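Local coordinates for PmbA-related protein (Thermotoga maritima, PDB 1VL4) that is of unsettled function but belongs to the peptidase U62 (PmbA/TldD) family, and so is possibly a metallopeptidase, at residues R41-R46 / D53-A58; V154-M159 / G180-M185; V275-V280 / K418-G423; L238-A243 / A434-V439. All blocks are in the same frame, centred on the assembly; numbering follows the deposited sequence. Where two conformers were deposited one is given.

Contact 1 (R41-R46 / D53-A58); sequences REFSLR and DQYTDA
Arg-46 meets both Asp-53 and Gln-54, the two residues that a classic beta bulge sets against it in this antiparallel hairpin. Its CB lies 4.0 Å from Asp-53 OD1, and CG comes closer to the same oxygen, at 3.7 Å. A bend at chi3 (97°) brings NE to 3.2 Å from Asp-53 OD2. At the tip, NH2 forms a salt bridge with Asp-53 OD2 at 2.8 Å, although the hydrogen bond within it is weak. The amide of Gln-54 comes over one face of the guanidinium, with Gln-54 CD 3.2 Å above its plane. An alanine in place of Arg-46 would probably leave Asp-53 without this counter-charge and the Gln-54 amide free to turn. Farther along, Ser-44 with Thr-56 and Glu-42 with Ala-58 each exchange two backbone bonds. On the face carrying Phe-43 and Leu-45, Asp-57 CG sits at the edge of the Phe-43 ring, 3.8 Å from CD2. Arg-41 NH1 makes a salt bridge to Asp-57 OD1 at 2.8 Å, again with weak bond geometry. Glu-90 and Asn-94 of the second subunit bind Arg-41 NH2 and Asp-57 OD2, so this ion pair belongs to the dimer interface, unlike the one at the bulge.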
loop_
_atom_site.group_PDB
_atom_site.type_symbol
_atom_site.label_atom_id
_atom_site.label_comp_id
_atom_site.label_asym_id
_atom_site.label_seq_id
_atom_site.Cartn_x
_atom_site.Cartn_y
_atom_site.Cartn_z
ATOM N N ARG A 41 -17.148 -9.364 -4.267
ATOM C CA ARG A 41 -17.393 -9.041 -5.647
ATOM C C ARG A 41 -17.399 -7.530 -5.686
ATOM O O ARG A 41 -18.087 -6.865 -4.848
ATOM C CB ARG A 41 -18.770 -9.604 -5.927
ATOM C CG ARG A 41 -19.141 -9.880 -7.304
ATOM C CD ARG A 41 -18.109 -10.589 -8.188
ATOM N NE ARG A 41 -18.597 -10.378 -9.531
ATOM C CZ ARG A 41 -18.558 -9.204 -10.157
ATOM N NH1 ARG A 41 -17.975 -8.133 -9.601
ATOM N NH2 ARG A 41 -19.095 -9.104 -11.364
ATOM N N GLU A 42 -16.626 -6.949 -6.595
ATOM C CA GLU A 42 -16.498 -5.518 -6.634
ATOM C C GLU A 42 -16.420 -4.996 -8.056
ATOM O O GLU A 42 -15.913 -5.671 -8.955
ATOM C CB GLU A 42 -15.281 -5.034 -5.827
ATOM C CG GLU A 42 -13.947 -5.536 -6.393
ATOM C CD GLU A 42 -12.821 -5.522 -5.357
ATOM O OE1 GLU A 42 -12.350 -4.406 -5.043
ATOM O OE2 GLU A 42 -12.412 -6.614 -4.870
ATOM N N PHE A 43 -16.943 -3.778 -8.225
ATOM C CA PHE A 43 -16.868 -3.129 -9.454
ATOM C C PHE A 43 -16.472 -1.697 -9.188
ATOM O O PHE A 43 -17.075 -1.032 -8.372
ATOM C CB PHE A 43 -18.200 -3.196 -10.178
ATOM C CG PHE A 43 -18.156 -2.559 -11.518
ATOM C CD1 PHE A 43 -18.322 -1.175 -11.652
ATOM C CD2 PHE A 43 -17.888 -3.297 -12.648
ATOM C CE1 PHE A 43 -18.254 -0.577 -12.852
ATOM C CE2 PHE A 43 -17.818 -2.659 -13.908
ATOM C CZ PHE A 43 -17.986 -1.293 -13.986
ATOM N N SER A 44 -15.453 -1.221 -9.883
ATOM C CA SER A 44 -15.074 0.168 -9.760
ATOM C C SER A 44 -14.731 0.753 -11.095
ATOM O O SER A 44 -14.330 0.037 -11.995
ATOM C CB SER A 44 -13.838 0.271 -8.876
ATOM O OG SER A 44 -12.720 -0.287 -9.524
ATOM N N LEU A 45 -14.896 2.058 -11.214
ATOM C CA LEU A 45 -14.471 2.788 -12.333
ATOM C C LEU A 45 -14.011 4.224 -12.016
ATOM O O LEU A 45 -14.502 4.882 -11.063
ATOM C CB LEU A 45 -15.518 2.772 -13.421
ATOM C CG LEU A 45 -16.802 3.519 -13.221
ATOM C CD1 LEU A 45 -16.589 5.011 -13.547
ATOM C CD2 LEU A 45 -17.856 2.917 -14.149
ATOM N N ARG A 46 -13.047 4.671 -12.822
ATOM C CA ARG A 46 -12.468 6.026 -12.691
ATOM C C ARG A 46 -12.435 6.716 -14.008
ATOM O O ARG A 46 -11.981 6.138 -15.001
ATOM C CB ARG A 46 -11.072 5.908 -12.117
ATOM C CG ARG A 46 -10.339 7.214 -11.905
ATOM C CD ARG A 46 -8.922 6.948 -11.361
ATOM N NE ARG A 46 -7.906 6.949 -12.427
ATOM C CZ ARG A 46 -6.726 6.326 -12.359
ATOM N NH1 ARG A 46 -6.386 5.600 -11.291
ATOM N NH2 ARG A 46 -5.881 6.408 -13.375
ATOM N N ASP A 53 -10.945 5.805 -17.955
ATOM C CA ASP A 53 -9.560 5.389 -18.173
ATOM C C ASP A 53 -9.197 4.098 -17.455
ATOM O O ASP A 53 -8.108 3.575 -17.671
ATOM C CB ASP A 53 -8.595 6.475 -17.653
ATOM C CG ASP A 53 -8.596 6.557 -16.118
ATOM O OD1 ASP A 53 -9.528 7.141 -15.546
ATOM O OD2 ASP A 53 -7.677 6.029 -15.472
ATOM N N GLN A 54 -10.067 3.598 -16.585
ATOM C CA GLN A 54 -9.677 2.512 -15.674
ATOM C C GLN A 54 -10.915 1.894 -14.984
ATOM O O GLN A 54 -11.818 2.607 -14.599
ATOM C CB GLN A 54 -8.730 3.077 -14.614
ATOM C CG GLN A 54 -8.109 2.080 -13.657
ATOM C CD GLN A 54 -7.259 2.781 -12.584
ATOM O OE1 GLN A 54 -7.628 2.829 -11.390
ATOM N NE2 GLN A 54 -6.130 3.355 -13.013
ATOM N N TYR A 55 -10.971 0.571 -14.870
ATOM C CA TYR A 55 -12.076 -0.060 -14.135
ATOM C C TYR A 55 -11.613 -1.374 -13.680
ATOM O O TYR A 55 -10.675 -1.899 -14.238
ATOM C CB TYR A 55 -13.336 -0.222 -15.028
ATOM C CG TYR A 55 -13.246 -1.281 -16.095
ATOM C CD1 TYR A 55 -12.587 -1.030 -17.313
ATOM C CD2 TYR A 55 -13.815 -2.532 -15.911
ATOM C CE1 TYR A 55 -12.490 -2.001 -18.284
ATOM C CE2 TYR A 55 -13.709 -3.521 -16.906
ATOM C CZ TYR A 55 -13.058 -3.251 -18.073
ATOM O OH TYR A 55 -12.938 -4.204 -19.051
ATOM N N THR A 56 -12.304 -1.922 -12.713
ATOM C CA THR A 56 -12.046 -3.270 -12.237
ATOM C C THR A 56 -13.399 -3.929 -12.061
ATOM O O THR A 56 -14.355 -3.310 -11.574
ATOM C CB THR A 56 -11.331 -3.225 -10.849
ATOM O OG1 THR A 56 -10.078 -2.541 -10.981
ATOM C CG2 THR A 56 -11.102 -4.610 -10.307
ATOM N N ASP A 57 -13.461 -5.190 -12.447
ATOM C CA ASP A 57 -14.606 -6.049 -12.170
ATOM C C ASP A 57 -14.028 -7.347 -11.679
ATOM O O ASP A 57 -13.491 -8.093 -12.459
ATOM C CB ASP A 57 -15.388 -6.271 -13.450
ATOM C CG ASP A 57 -16.750 -6.917 -13.219
ATOM O OD1 ASP A 57 -17.114 -7.192 -12.076
ATOM O OD2 ASP A 57 -17.476 -7.074 -14.222
ATOM N N ALA A 58 -14.128 -7.608 -10.387
ATOM C CA ALA A 58 -13.421 -8.785 -9.808
ATOM C C ALA A 58 -14.186 -9.497 -8.752
ATOM O O ALA A 58 -14.911 -8.884 -7.935
ATOM C CB ALA A 58 -12.081 -8.344 -9.229
#

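Contact 2 (V154-M159 / G180-M185); sequences VMYKDM and GFLFAM
Leu-182 lays one methyl, CD1, between Val-154 and Tyr-156 of the facing strand, 4.1 Å from Val-154 CG1 and 4.0 Å from Tyr-156 CB. Its chi2 of 52° places CD1 there, at the edge of the Tyr-156 ring and near the ring plane. Val-154 turns its other methyl, CG2, to Ala-184 CB. The Tyr-156 hydroxyl reaches Asp-158, two residues on in the same strand, where Tyr-156 OH donates to Asp-158 OD2 at 2.5 Å, in the ring plane and on the anti lone pair of the carboxylate. Lys-131 of helix 128-143 forms a salt bridge with the same oxygen. A phenylalanine in place of Tyr-156 would probably cost Asp-158 OD2 this donor and leave its carboxylate less firmly oriented. These residues lie on the side of a long beta hairpin, within a six-stranded antiparallel sheet, against which helices 128-143 and 210-223 pack. The other side of the hairpin bears Met-155, Lys-157, Phe-181 and Phe-183. There the sulphur of Met-155 approaches the edge of the Phe-181 ring, with SD 4.2 Å from CE2, as the two side chains cross obliquely. Phe-183 instead meets Met-155 near the backbone, CB to CB at 4.5 Å. Paired backbone bonds join Met-155 to Phe-183 and Lys-157 to Phe-181. Gly-180 lets the strands come close, its CA 4.0 Å from the CA of Asp-158 and 2.9 Å from Lys-157 O; a side chain there would run into that oxygen.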
loop_
_atom_site.group_PDB
_atom_site.type_symbol
_atom_site.label_atom_id
_atom_site.label_comp_id
_atom_site.label_asym_id
_atom_site.label_seq_id
_atom_site.Cartn_x
_atom_site.Cartn_y
_atom_site.Cartn_z
ATOM N N VAL A 154 -13.234 11.374 -11.268
ATOM C CA VAL A 154 -14.509 10.889 -10.732
ATOM C C VAL A 154 -14.323 9.397 -10.513
ATOM O O VAL A 154 -13.816 8.665 -11.388
ATOM C CB VAL A 154 -15.693 11.146 -11.682
ATOM C CG1 VAL A 154 -16.934 10.426 -11.222
ATOM C CG2 VAL A 154 -15.965 12.622 -11.835
ATOM N N MET A 155 -14.692 8.951 -9.342
ATOM C CA MET A 155 -14.610 7.548 -9.032
ATOM C C MET A 155 -15.912 6.958 -8.467
ATOM O O MET A 155 -16.511 7.469 -7.532
ATOM C CB MET A 155 -13.443 7.306 -8.099
ATOM C CG MET A 155 -12.973 5.851 -8.037
ATOM S SD MET A 155 -11.915 5.614 -6.601
ATOM C CE MET A 155 -10.783 7.017 -6.990
ATOM N N TYR A 156 -16.277 5.811 -9.035
ATOM C CA TYR A 156 -17.402 4.989 -8.612
ATOM C C TYR A 156 -16.865 3.649 -8.076
ATOM O O TYR A 156 -16.005 3.014 -8.703
ATOM C CB TYR A 156 -18.343 4.748 -9.832
ATOM C CG TYR A 156 -19.459 3.728 -9.529
ATOM C CD1 TYR A 156 -19.232 2.347 -9.652
ATOM C CD2 TYR A 156 -20.709 4.149 -9.063
ATOM C CE1 TYR A 156 -20.212 1.410 -9.316
ATOM C CE2 TYR A 156 -21.688 3.242 -8.770
ATOM C CZ TYR A 156 -21.435 1.856 -8.887
ATOM O OH TYR A 156 -22.426 0.945 -8.546
ATOM N N LYS A 157 -17.450 3.165 -6.997
ATOM C CA LYS A 157 -17.222 1.828 -6.568
ATOM C C LYS A 157 -18.432 1.175 -5.905
ATOM O O LYS A 157 -19.129 1.817 -5.133
ATOM C CB LYS A 157 -16.036 1.768 -5.592
ATOM C CG LYS A 157 -15.654 0.315 -5.289
ATOM C CD LYS A 157 -14.285 0.168 -4.634
ATOM C CE LYS A 157 -13.957 -1.296 -4.407
ATOM N NZ LYS A 157 -12.654 -1.444 -3.664
ATOM N N ASP A 158 -18.679 -0.097 -6.224
ATOM C CA ASP A 158 -19.555 -0.883 -5.400
ATOM C C ASP A 158 -18.949 -2.215 -5.045
ATOM O O ASP A 158 -18.001 -2.694 -5.699
ATOM C CB ASP A 158 -20.956 -1.042 -6.030
ATOM C CG ASP A 158 -20.980 -1.868 -7.293
ATOM O OD1 ASP A 158 -20.556 -3.034 -7.272
ATOM O OD2 ASP A 158 -21.483 -1.371 -8.335
ATOM N N MET A 159 -19.433 -2.802 -3.943
ATOM C CA MET A 159 -18.852 -4.020 -3.361
ATOM C C MET A 159 -19.949 -4.827 -2.653
ATOM O O MET A 159 -20.826 -4.219 -1.989
ATOM C CB MET A 159 -17.686 -3.660 -2.377
ATOM C CG MET A 159 -16.714 -4.837 -2.056
ATOM S SD MET A 159 -15.007 -4.317 -1.633
ATOM C CE MET A 159 -14.192 -5.913 -1.619
ATOM N N GLY A 180 -21.646 1.181 -1.744
ATOM C CA GLY A 180 -20.973 1.880 -2.836
ATOM C C GLY A 180 -20.640 3.295 -2.438
ATOM O O GLY A 180 -21.056 3.773 -1.373
ATOM N N PHE A 181 -19.980 3.973 -3.362
ATOM C CA PHE A 181 -19.233 5.242 -3.153
ATOM C C PHE A 181 -19.178 5.903 -4.515
ATOM O O PHE A 181 -19.006 5.225 -5.559
ATOM C CB PHE A 181 -17.849 4.806 -2.617
ATOM C CG PHE A 181 -16.754 5.812 -2.663
ATOM C CD1 PHE A 181 -16.535 6.662 -1.563
ATOM C CD2 PHE A 181 -15.817 5.810 -3.712
ATOM C CE1 PHE A 181 -15.424 7.570 -1.548
ATOM C CE2 PHE A 181 -14.735 6.682 -3.722
ATOM C CZ PHE A 181 -14.517 7.566 -2.606
ATOM N N LEU A 182 -19.386 7.221 -4.548
ATOM C CA LEU A 182 -19.169 8.013 -5.710
ATOM C C LEU A 182 -18.457 9.265 -5.239
ATOM O O LEU A 182 -18.888 9.881 -4.258
ATOM C CB LEU A 182 -20.478 8.377 -6.377
ATOM C CG LEU A 182 -20.472 9.091 -7.719
ATOM C CD1 LEU A 182 -19.623 8.414 -8.791
ATOM C CD2 LEU A 182 -21.910 9.289 -8.232
ATOM N N PHE A 183 -17.395 9.624 -5.964
ATOM C CA PHE A 183 -16.457 10.675 -5.575
ATOM C C PHE A 183 -16.182 11.505 -6.816
ATOM O O PHE A 183 -16.111 11.004 -7.940
ATOM C CB PHE A 183 -15.136 10.082 -5.017
ATOM C CG PHE A 183 -13.945 11.088 -4.927
ATOM C CD1 PHE A 183 -13.755 11.857 -3.768
ATOM C CD2 PHE A 183 -13.042 11.229 -5.960
ATOM C CE1 PHE A 183 -12.725 12.725 -3.655
ATOM C CE2 PHE A 183 -12.004 12.123 -5.859
ATOM C CZ PHE A 183 -11.832 12.867 -4.683
ATOM N N ALA A 184 -16.016 12.801 -6.611
ATOM C CA ALA A 184 -15.592 13.693 -7.672
ATOM C C ALA A 184 -14.636 14.747 -7.134
ATOM O O ALA A 184 -14.778 15.199 -5.979
ATOM C CB ALA A 184 -16.790 14.358 -8.303
ATOM N N MET A 185 -13.669 15.123 -7.964
ATOM C CA MET A 185 -12.720 16.201 -7.629
ATOM C C MET A 185 -12.636 17.175 -8.797
ATOM O O MET A 185 -12.440 16.758 -9.957
ATOM C CB MET A 185 -11.318 15.641 -7.283
ATOM C CG MET A 185 -10.382 16.714 -6.673
ATOM S SD MET A 185 -8.727 16.614 -7.355
ATOM C CE MET A 185 -8.226 18.324 -7.508
#

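Contact 3 (V275-V280 / K418-G423); sequences VGNPAV and KIVLVG
Asn-277 presses its side chain against the carbonyl oxygen of Ile-419 without hydrogen bonding to it. Asn-277 ND2 is 3.3 Å from Ile-419 O, but at a poor angle, and OD1 is likewise an acceptor. The shortest approach, made by CG, is too close in the model to carry weight. The amide is engaged elsewhere. Asn-277 OD1 accepts from the backbone N of Ala-279 at 2.9 Å, in the carbonyl plane and on a lone pair, with an N-H...O angle of 169°. This closes an Asx turn inside the type I turn from Asn-277 to Val-280. ND2 donates to the carbonyl of Arg-417, just ahead of the other segment. CG is anti to the backbone N (chi1 -166°); the two amide bonds, to Ala-279 N and Arg-417 O, fix how the group is turned.

Apolar groups make the remaining contacts. Val-280 and Ile-419 cross at about a right angle, with Val-280 CG2 3.6 Å from Ile-419 CB and 3.7 Å from Ile-419 CG2. Beyond them, Val-422 CG2 reaches Ala-279 O at 3.6 Å and Ala-279 CB at 4.3 Å. Leu-348 of strand 345-348 touches both Val-280 and Val-422. The contact thus sets the loop before strand 282-285 against the strand that follows helix 412-417. Since the polar bonds of Asn-277 run to its own turn and to Arg-417, the two segments themselves meet through van der Waals contact.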
loop_
_atom_site.group_PDB
_atom_site.type_symbol
_atom_site.label_atom_id
_atom_site.label_comp_id
_atom_site.label_asym_id
_atom_site.label_seq_id
_atom_site.Cartn_x
_atom_site.Cartn_y
_atom_site.Cartn_z
ATOM N N VAL A 275 -10.228 13.326 29.327
ATOM C CA VAL A 275 -9.349 13.445 28.194
ATOM C C VAL A 275 -9.843 14.499 27.208
ATOM O O VAL A 275 -9.063 15.185 26.534
ATOM C CB VAL A 275 -9.205 12.073 27.534
ATOM C CG1 VAL A 275 -8.689 12.179 26.114
ATOM C CG2 VAL A 275 -8.291 11.232 28.384
ATOM N N GLY A 276 -11.159 14.599 27.092
ATOM C CA GLY A 276 -11.735 15.602 26.235
ATOM C C GLY A 276 -12.577 16.606 26.975
ATOM O O GLY A 276 -12.867 16.475 28.173
ATOM N N ASN A 277 -12.993 17.609 26.225
ATOM C CA ASN A 277 -13.981 18.571 26.707
ATOM C C ASN A 277 -15.291 17.843 27.054
ATOM O O ASN A 277 -15.620 16.854 26.429
ATOM C CB ASN A 277 -14.231 19.605 25.627
ATOM C CG ASN A 277 -14.966 20.786 26.138
ATOM O OD1 ASN A 277 -16.183 20.747 26.285
ATOM N ND2 ASN A 277 -14.243 21.834 26.435
ATOM N N PRO A 278 -15.985 18.283 28.108
ATOM C CA PRO A 278 -17.299 17.758 28.428
ATOM C C PRO A 278 -18.286 17.689 27.279
ATOM O O PRO A 278 -19.160 16.793 27.290
ATOM C CB PRO A 278 -17.811 18.706 29.483
ATOM C CG PRO A 278 -16.572 19.071 30.248
ATOM C CD PRO A 278 -15.501 19.201 29.144
ATOM N N ALA A 279 -18.137 18.605 26.307
ATOM C CA ALA A 279 -18.948 18.594 25.082
ATOM C C ALA A 279 -18.716 17.388 24.164
ATOM O O ALA A 279 -19.511 17.158 23.269
ATOM C CB ALA A 279 -18.745 19.874 24.295
ATOM N N VAL A 280 -17.666 16.603 24.388
ATOM C CA VAL A 280 -17.230 15.628 23.418
ATOM C C VAL A 280 -17.562 14.224 23.915
ATOM O O VAL A 280 -17.066 13.833 24.960
ATOM C CB VAL A 280 -15.733 15.725 23.176
ATOM C CG1 VAL A 280 -15.198 14.491 22.334
ATOM C CG2 VAL A 280 -15.411 17.023 22.494
ATOM N N LYS A 418 -10.180 21.090 23.720
ATOM C CA LYS A 418 -10.590 22.422 23.282
ATOM C C LYS A 418 -11.798 22.420 22.361
ATOM O O LYS A 418 -12.184 23.448 21.837
ATOM C CB LYS A 418 -9.417 23.096 22.587
ATOM C CG LYS A 418 -8.274 23.384 23.578
ATOM C CD LYS A 418 -7.155 24.226 22.980
ATOM C CE LYS A 418 -6.348 23.488 21.909
ATOM N NZ LYS A 418 -5.201 24.363 21.457
ATOM N N ILE A 419 -12.412 21.270 22.142
ATOM C CA ILE A 419 -13.704 21.303 21.420
ATOM C C ILE A 419 -14.776 21.872 22.384
ATOM O O ILE A 419 -15.165 21.229 23.343
ATOM C CB ILE A 419 -14.098 19.946 20.828
ATOM C CG1 ILE A 419 -13.135 19.582 19.674
ATOM C CG2 ILE A 419 -15.553 20.000 20.285
ATOM C CD1 ILE A 419 -13.157 18.078 19.253
ATOM N N VAL A 420 -15.206 23.096 22.132
ATOM C CA VAL A 420 -16.166 23.735 23.014
ATOM C C VAL A 420 -17.624 23.646 22.520
ATOM O O VAL A 420 -18.542 23.782 23.309
ATOM C CB VAL A 420 -15.753 25.234 23.313
ATOM C CG1 VAL A 420 -14.384 25.274 23.966
ATOM C CG2 VAL A 420 -15.772 26.112 22.056
ATOM N N LEU A 421 -17.825 23.426 21.225
ATOM C CA LEU A 421 -19.151 23.242 20.642
ATOM C C LEU A 421 -19.116 22.291 19.476
ATOM O O LEU A 421 -18.197 22.344 18.651
ATOM C CB LEU A 421 -19.695 24.561 20.111
ATOM C CG LEU A 421 -20.325 25.597 21.033
ATOM C CD1 LEU A 421 -20.603 26.853 20.189
ATOM C CD2 LEU A 421 -21.599 25.060 21.718
ATOM N N VAL A 422 -20.160 21.457 19.395
ATOM C CA VAL A 422 -20.281 20.374 18.420
ATOM C C VAL A 422 -21.550 20.603 17.597
ATOM O O VAL A 422 -22.610 20.859 18.139
ATOM C CB VAL A 422 -20.317 19.002 19.130
ATOM C CG1 VAL A 422 -20.362 17.844 18.156
ATOM C CG2 VAL A 422 -19.083 18.863 20.080
ATOM N N GLY A 423 -21.415 20.454 16.292
ATOM C CA GLY A 423 -22.512 20.663 15.335
ATOM C C GLY A 423 -23.434 19.477 15.188
ATOM O O GLY A 423 -23.235 18.415 15.794
#

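Contact 4 (L238-A243 / A434-V439); sequences LMRNTA and APSVLV
Ser-436 OG lies 4.0 Å from the amide carbon CG of Asn-241 and 3.6 Å from CG in the aliphatic stem of Arg-240. Thr-242 sits at the edge of the Arg-240 guanidinium, in its plane, and its OG1 is held side-on by NE and NH1, with the NE bond 3.0 Å long. NH1 also forms salt bridges with Glu-220 and Glu-370. The amide of Asn-241 is held at both ends, with ND2 bonded to Asp-425 O and OD1 accepting weakly from Thr-242 N. Nearer the backbone, Asn-241 CB rests 3.3 Å from Ala-434 O.

Arg-240 is the N-cap residue of helix 241-247, and the backbone N of the next residue, Asn-241, donates to Ser-436 OG at 3.0 Å (149°). Asp-425 OD2 is a second partner of that hydroxyl. Just before the helix, Met-239 and Val-437 form an antiparallel hydrogen-bonded pair. Leu-238 CG is anti to the backbone N (chi1 171°), and chi2 (40°) then sets CD1 3.1 Å from Val-437 O.

Pro-435 O is buried without a hydrogen-bond partner and has a CA-H...O contact from Asn-241. The chain therefore enters its helix with the first turn held from outside, by a serine that an aspartate secures.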
loop_
_atom_site.group_PDB
_atom_site.type_symbol
_atom_site.label_atom_id
_atom_site.label_comp_id
_atom_site.label_asym_id
_atom_site.label_seq_id
_atom_site.Cartn_x
_atom_site.Cartn_y
_atom_site.Cartn_z
ATOM N N LEU A 238 -12.994 26.422 13.361
ATOM C CA LEU A 238 -14.196 25.628 13.094
ATOM C C LEU A 238 -13.770 24.515 12.119
ATOM O O LEU A 238 -13.534 24.753 10.935
ATOM C CB LEU A 238 -15.298 26.504 12.523
ATOM C CG LEU A 238 -16.577 25.877 11.970
ATOM C CD1 LEU A 238 -17.043 24.740 12.802
ATOM C CD2 LEU A 238 -17.636 27.015 11.864
ATOM N N MET A 239 -13.583 23.317 12.646
ATOM C CA MET A 239 -13.184 22.214 11.802
ATOM C C MET A 239 -14.391 21.512 11.213
ATOM O O MET A 239 -15.121 20.802 11.900
ATOM C CB MET A 239 -12.297 21.283 12.573
ATOM C CG MET A 239 -11.860 20.085 11.751
ATOM S SD MET A 239 -10.366 19.335 12.398
ATOM C CE MET A 239 -9.313 20.749 12.392
ATOM N N ARG A 240 -14.610 21.714 9.915
ATOM C CA ARG A 240 -15.733 21.087 9.253
ATOM C C ARG A 240 -15.631 19.562 9.361
ATOM O O ARG A 240 -14.534 19.010 9.454
ATOM C CB ARG A 240 -15.828 21.486 7.803
ATOM C CG ARG A 240 -17.203 21.242 7.184
ATOM C CD ARG A 240 -17.303 21.776 5.795
ATOM N NE ARG A 240 -16.539 20.955 4.861
ATOM C CZ ARG A 240 -16.327 21.276 3.596
ATOM N NH1 ARG A 240 -15.600 20.474 2.851
ATOM N NH2 ARG A 240 -16.858 22.382 3.079
ATOM N N ASN A 241 -16.801 18.930 9.352
ATOM C CA ASN A 241 -16.935 17.476 9.380
ATOM C C ASN A 241 -15.920 16.718 8.503
ATOM O O ASN A 241 -15.263 15.780 8.964
ATOM C CB ASN A 241 -18.418 17.012 9.133
ATOM C CG ASN A 241 -19.084 17.599 7.887
ATOM O OD1 ASN A 241 -18.428 18.073 6.954
ATOM N ND2 ASN A 241 -20.431 17.500 7.851
ATOM N N THR A 242 -15.796 17.126 7.251
ATOM C CA THR A 242 -14.889 16.461 6.306
ATOM C C THR A 242 -13.421 16.440 6.784
ATOM O O THR A 242 -12.732 15.455 6.567
ATOM C CB THR A 242 -14.924 17.143 4.938
ATOM O OG1 THR A 242 -14.788 18.555 5.122
ATOM C CG2 THR A 242 -16.239 16.910 4.267
ATOM N N ALA A 243 -12.945 17.518 7.423
ATOM C CA ALA A 243 -11.567 17.525 7.976
ATOM C C ALA A 243 -11.500 16.613 9.222
ATOM O O ALA A 243 -10.573 15.801 9.393
ATOM C CB ALA A 243 -11.129 18.940 8.301
ATOM N N ALA A 434 -18.865 11.973 11.923
ATOM C CA ALA A 434 -18.687 13.191 12.704
ATOM C C ALA A 434 -19.396 14.369 12.127
ATOM O O ALA A 434 -19.536 14.455 10.924
ATOM C CB ALA A 434 -17.185 13.541 12.857
ATOM N N PRO A 435 -19.765 15.320 13.009
ATOM C CA PRO A 435 -20.182 16.662 12.606
ATOM C C PRO A 435 -19.005 17.616 12.599
ATOM O O PRO A 435 -17.879 17.214 12.832
ATOM C CB PRO A 435 -21.169 17.030 13.699
ATOM C CG PRO A 435 -20.534 16.443 14.923
ATOM C CD PRO A 435 -19.829 15.177 14.472
ATOM N N SER A 436 -19.241 18.865 12.266
ATOM C CA SER A 436 -18.260 19.911 12.420
ATOM C C SER A 436 -18.150 20.214 13.932
ATOM O O SER A 436 -19.058 19.912 14.688
ATOM C CB SER A 436 -18.691 21.151 11.639
ATOM O OG SER A 436 -18.926 20.849 10.273
ATOM N N VAL A 437 -17.003 20.751 14.341
ATOM C CA VAL A 437 -16.756 21.224 15.707
ATOM C C VAL A 437 -16.060 22.568 15.708
ATOM O O VAL A 437 -15.353 22.955 14.728
ATOM C CB VAL A 437 -15.866 20.236 16.524
ATOM C CG1 VAL A 437 -16.547 18.889 16.646
ATOM C CG2 VAL A 437 -14.435 20.102 15.898
ATOM N N LEU A 438 -16.289 23.298 16.803
ATOM C CA LEU A 438 -15.551 24.491 17.147
ATOM C C LEU A 438 -14.476 24.196 18.211
ATOM O O LEU A 438 -14.776 23.739 19.328
ATOM C CB LEU A 438 -16.493 25.589 17.643
ATOM C CG LEU A 438 -15.766 26.849 18.089
ATOM C CD1 LEU A 438 -14.896 27.444 16.954
ATOM C CD2 LEU A 438 -16.798 27.840 18.606
ATOM N N VAL A 439 -13.228 24.444 17.811
ATOM C CA VAL A 439 -12.047 24.230 18.644
ATOM C C VAL A 439 -11.602 25.637 19.127
ATOM O O VAL A 439 -11.386 26.574 18.314
ATOM C CB VAL A 439 -10.904 23.492 17.849
ATOM C CG1 VAL A 439 -9.692 23.184 18.736
ATOM C CG2 VAL A 439 -11.381 22.237 17.204
#

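The four contacts form two neighbouring pairs. Contacts 1 and 2, with centres about 10 Å apart, are two hairpins of one six-stranded antiparallel sheet, joined where strands 32-48 and 148-167 lie side by side and the backbones of Phe-43 and Leu-45 hydrogen-bond to those of Asp-158 and Tyr-156. Contacts 3 and 4, with centres about 11 Å apart, meet along strands 419-422 and 437-444 of a mixed sheet, and contact 3 is nested in the long loop that contact 4 closes. Contacts 1 and 3 are farthest apart, about 41 Å between centres, on opposite sides of the chain's centre. The first sheet thus brings together two family regions, whereas the later pair joins distant parts of the C-terminal one.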